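Local coordinates for branched-chain-amino-acid aminotransferase (Pseudomonas aeruginosa, PDB 6NST), which probably transfers the amino group of leucine, isoleucine or valine to 2-oxoglutarate, using pyridoxal 5'-phosphate as cofactor, at residues 99-104 with 119-124. The protein carries 1 engineered substitution. Numbering follows the deposited sequence.
Sequences RPMVFY and HVIIAA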
ATOM      1  N   ARG A  99     -20.352  26.412 -16.091  1.00 19.70           N
ATOM      2  CA  ARG A  99     -18.978  25.926 -16.015  1.00 29.71           C
ATOM      3  C   ARG A  99     -18.060  27.110 -15.733  1.00 29.75           C
ATOM      4  O   ARG A  99     -17.520  27.731 -16.665  1.00 24.49           O
ATOM      5  CB  ARG A  99     -18.580  25.196 -17.297  1.00 30.67           C
ATOM      6  CG  ARG A  99     -17.119  24.757 -17.352  1.00 26.10           C
ATOM      7  CD  ARG A  99     -16.721  23.968 -16.120  1.00 28.55           C
ATOM      8  NE  ARG A  99     -17.459  22.715 -16.006  1.00 40.09           N
ATOM      9  CZ  ARG A  99     -17.059  21.565 -16.539  1.00 41.38           C
ATOM     10  NH1 ARG A  99     -15.926  21.509 -17.225  1.00 40.88           N
ATOM     11  NH2 ARG A  99     -17.792  20.472 -16.385  1.00 41.93           N
ATOM     12  N   PRO A 100     -17.884  27.478 -14.464  1.00 19.36           N
ATOM     13  CA  PRO A 100     -16.795  28.396 -14.116  1.00 14.57           C
ATOM     14  C   PRO A 100     -15.476  27.641 -14.168  1.00 20.57           C
ATOM     15  O   PRO A 100     -15.369  26.524 -13.659  1.00 16.59           O
ATOM     16  CB  PRO A 100     -17.137  28.845 -12.688  1.00 16.29           C
ATOM     17  CG  PRO A 100     -18.540  28.347 -12.425  1.00 14.36           C
ATOM     18  CD  PRO A 100     -18.710  27.140 -13.293  1.00 18.06           C
ATOM     19  N   MET A 101     -14.475  28.246 -14.801  1.00 22.39           N
ATOM     20  CA  MET A 101     -13.211  27.555 -15.013  1.00 24.47           C
ATOM     21  C   MET A 101     -12.065  28.550 -14.937  1.00 26.71           C
ATOM     22  O   MET A 101     -12.095  29.593 -15.596  1.00 22.24           O
ATOM     23  CB  MET A 101     -13.208  26.817 -16.357  1.00 14.02           C
ATOM     24  CG  MET A 101     -12.155  25.728 -16.469  1.00 31.59           C
ATOM     25  SD  MET A 101     -10.607  26.315 -17.176  1.00 36.89           S
ATOM     26  CE  MET A 101     -11.051  26.412 -18.909  1.00 43.96           C
ATOM     27  N   VAL A 102     -11.065  28.215 -14.125  1.00 29.09           N
ATOM     28  CA  VAL A 102      -9.874  29.031 -13.913  1.00 12.95           C
ATOM     29  C   VAL A 102      -8.693  28.294 -14.527  1.00 25.42           C
ATOM     30  O   VAL A 102      -8.492  27.105 -14.254  1.00 12.73           O
ATOM     31  CB  VAL A 102      -9.646  29.294 -12.415  1.00 13.22           C
ATOM     32  CG1 VAL A 102      -8.358  30.059 -12.188  1.00 20.94           C
ATOM     33  CG2 VAL A 102     -10.834  30.032 -11.812  1.00 12.54           C
ATOM     34  N   PHE A 103      -7.916  28.989 -15.361  1.00 18.07           N
ATOM     35  CA  PHE A 103      -6.835  28.323 -16.076  1.00 21.05           C
ATOM     36  C   PHE A 103      -5.682  29.286 -16.325  1.00 27.25           C
ATOM     37  O   PHE A 103      -5.873  30.501 -16.422  1.00 21.15           O
ATOM     38  CB  PHE A 103      -7.320  27.722 -17.407  1.00 14.08           C
ATOM     39  CG  PHE A 103      -7.762  28.740 -18.427  1.00 19.66           C
ATOM     40  CD1 PHE A 103      -6.895  29.170 -19.420  1.00 24.14           C
ATOM     41  CD2 PHE A 103      -9.054  29.244 -18.412  1.00 20.47           C
ATOM     42  CE1 PHE A 103      -7.300  30.093 -20.367  1.00 25.01           C
ATOM     43  CE2 PHE A 103      -9.467  30.167 -19.357  1.00 30.56           C
ATOM     44  CZ  PHE A 103      -8.588  30.592 -20.337  1.00 29.45           C
ATOM     45  N   TYR A 104      -4.479  28.720 -16.423  1.00 21.99           N
ATOM     46  CA  TYR A 104      -3.296  29.493 -16.774  1.00 23.17           C
ATOM     47  C   TYR A 104      -3.291  29.804 -18.265  1.00 32.48           C
ATOM     48  O   TYR A 104      -3.719  28.994 -19.087  1.00 33.56           O
ATOM     49  CB  TYR A 104      -2.024  28.727 -16.403  1.00 28.74           C
ATOM     50  CG  TYR A 104      -1.663  28.784 -14.936  1.00 26.20           C
ATOM     51  CD1 TYR A 104      -1.810  29.957 -14.206  1.00 29.76           C
ATOM     52  CD2 TYR A 104      -1.175  27.660 -14.279  1.00 15.85           C
ATOM     53  CE1 TYR A 104      -1.478  30.009 -12.863  1.00 30.61           C
ATOM     54  CE2 TYR A 104      -0.840  27.704 -12.938  1.00 12.98           C
ATOM     55  CZ  TYR A 104      -0.995  28.879 -12.235  1.00 18.97           C
ATOM     56  OH  TYR A 104      -0.665  28.926 -10.900  1.00 22.47           O
ATOM     57  N   HIS A 119      -6.475  33.167 -16.185  1.00 35.61           N
ATOM     58  CA  HIS A 119      -7.687  33.565 -16.886  1.00 32.11           C
ATOM     59  C   HIS A 119      -8.885  32.843 -16.286  1.00 27.37           C
ATOM     60  O   HIS A 119      -8.757  31.746 -15.738  1.00 20.18           O
ATOM     61  CB  HIS A 119      -7.589  33.255 -18.381  1.00 28.13           C
ATOM     62  CG  HIS A 119      -6.444  33.935 -19.065  1.00 40.23           C
ATOM     63  ND1 HIS A 119      -6.619  34.969 -19.959  1.00 41.92           N
ATOM     64  CD2 HIS A 119      -5.107  33.731 -18.984  1.00 42.53           C
ATOM     65  CE1 HIS A 119      -5.441  35.371 -20.400  1.00 46.13           C
ATOM     66  NE2 HIS A 119      -4.507  34.637 -19.824  1.00 46.85           N
ATOM     67  N   VAL A 120     -10.058  33.466 -16.396  1.00 22.82           N
ATOM     68  CA  VAL A 120     -11.293  32.916 -15.847  1.00 21.81           C
ATOM     69  C   VAL A 120     -12.380  33.013 -16.909  1.00 26.98           C
ATOM     70  O   VAL A 120     -12.557  34.069 -17.524  1.00 24.38           O
ATOM     71  CB  VAL A 120     -11.730  33.654 -14.566  1.00 26.08           C
ATOM     72  CG1 VAL A 120     -13.023  33.067 -14.027  1.00 14.26           C
ATOM     73  CG2 VAL A 120     -10.633  33.600 -13.514  1.00 21.69           C
ATOM     74  N   ILE A 121     -13.111  31.917 -17.121  1.00 24.45           N
ATOM     75  CA  ILE A 121     -14.250  31.905 -18.033  1.00 30.22           C
ATOM     76  C   ILE A 121     -15.441  31.270 -17.334  1.00 29.15           C
ATOM     77  O   ILE A 121     -15.295  30.348 -16.526  1.00 33.98           O
ATOM     78  CB  ILE A 121     -13.946  31.160 -19.355  1.00 31.55           C
ATOM     79  CG1 ILE A 121     -13.440  29.737 -19.076  1.00 19.81           C
ATOM     80  CG2 ILE A 121     -12.962  31.945 -20.189  1.00 31.59           C
ATOM     81  CD1 ILE A 121     -14.492  28.658 -19.297  1.00 15.84           C
ATOM     82  N   ILE A 122     -16.630  31.790 -17.636  1.00 23.90           N
ATOM     83  CA  ILE A 122     -17.860  31.245 -17.074  1.00 23.83           C
ATOM     84  C   ILE A 122     -18.878  31.085 -18.195  1.00 32.47           C
ATOM     85  O   ILE A 122     -19.490  32.065 -18.639  1.00 27.06           O
ATOM     86  CB  ILE A 122     -18.427  32.127 -15.946  1.00 21.75           C
ATOM     87  CG1 ILE A 122     -17.364  32.348 -14.865  1.00 18.01           C
ATOM     88  CG2 ILE A 122     -19.667  31.480 -15.341  1.00 20.10           C
ATOM     89  CD1 ILE A 122     -17.803  33.251 -13.747  1.00 18.17           C
ATOM     90  N   ALA A 123     -19.075  29.849 -18.646  1.00 21.24           N
ATOM     91  CA  ALA A 123     -19.999  29.533 -19.723  1.00 19.73           C
ATOM     92  C   ALA A 123     -21.231  28.835 -19.162  1.00 25.71           C
ATOM     93  O   ALA A 123     -21.128  28.022 -18.239  1.00 29.89           O
ATOM     94  CB  ALA A 123     -19.330  28.644 -20.775  1.00 24.53           C
ATOM     95  N   ALA A 124     -22.394  29.156 -19.729  1.00 20.18           N
ATOM     96  CA  ALA A 124     -23.658  28.581 -19.293  1.00 29.82           C
ATOM     97  C   ALA A 124     -24.472  28.181 -20.513  1.00 33.73           C
ATOM     98  O   ALA A 124     -24.612  28.966 -21.454  1.00 40.74           O
ATOM     99  CB  ALA A 124     -24.448  29.569 -18.424  1.00 24.51           C
TER
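Six backbone hydrogen bonds join 99-104 to 119-124 as neighbouring antiparallel strands, their axes at 166°. R99–A123, M101–I121 and F103–H119 are the hydrogen-bonded pairs; P100–I122 and V102–V120 are non-hydrogen-bonded. At F103–H119 both bonds are nearly straight, H119 N reaching F103 O at 2.7 Å. The R99 end is less even: R99 N lies 2.8 Å from A123 O, whereas A123 N stands 3.3 Å from R99 O and well above that carbonyl plane.

Packing is tightest on the face of M101, F103, H119 and I121. F103 holds its ring in the crowded position between backbone N and carbonyl carbon (chi1 66°), which swings it across the partner strand. H119 CB then sits over one ring face, 3.5 Å from F103 CZ, a CH-pi contact; the imidazole is nearly parallel to the phenyl (planes at 18°) but slid off it, with too little overlap to stack. I121 CG1 meets the ring edge, 4.0 Å from F103 CE2, while I121 CD1 lies 3.7 Å from M101 CB. The face of P100, V102, V120 and I122 touches more loosely across the pair, V102 CG2 and V120 CG2 being 4.0 Å apart. H119, partly exposed, marks the more open end, and its ND1 is hydrogen-bonded to D13.

The R99 guanidinium leads away from 119-124 to Y97, and to H32 and Y33 of the second subunit. The R99 side chain is about 6 Å from that of K160, the probable cofactor lysine, unmodified here. Within the antiparallel sheet, strand 36-46 flanks 99-104 and strand 9-12 flanks 119-124; helix 77-89 packs on V120 and I122.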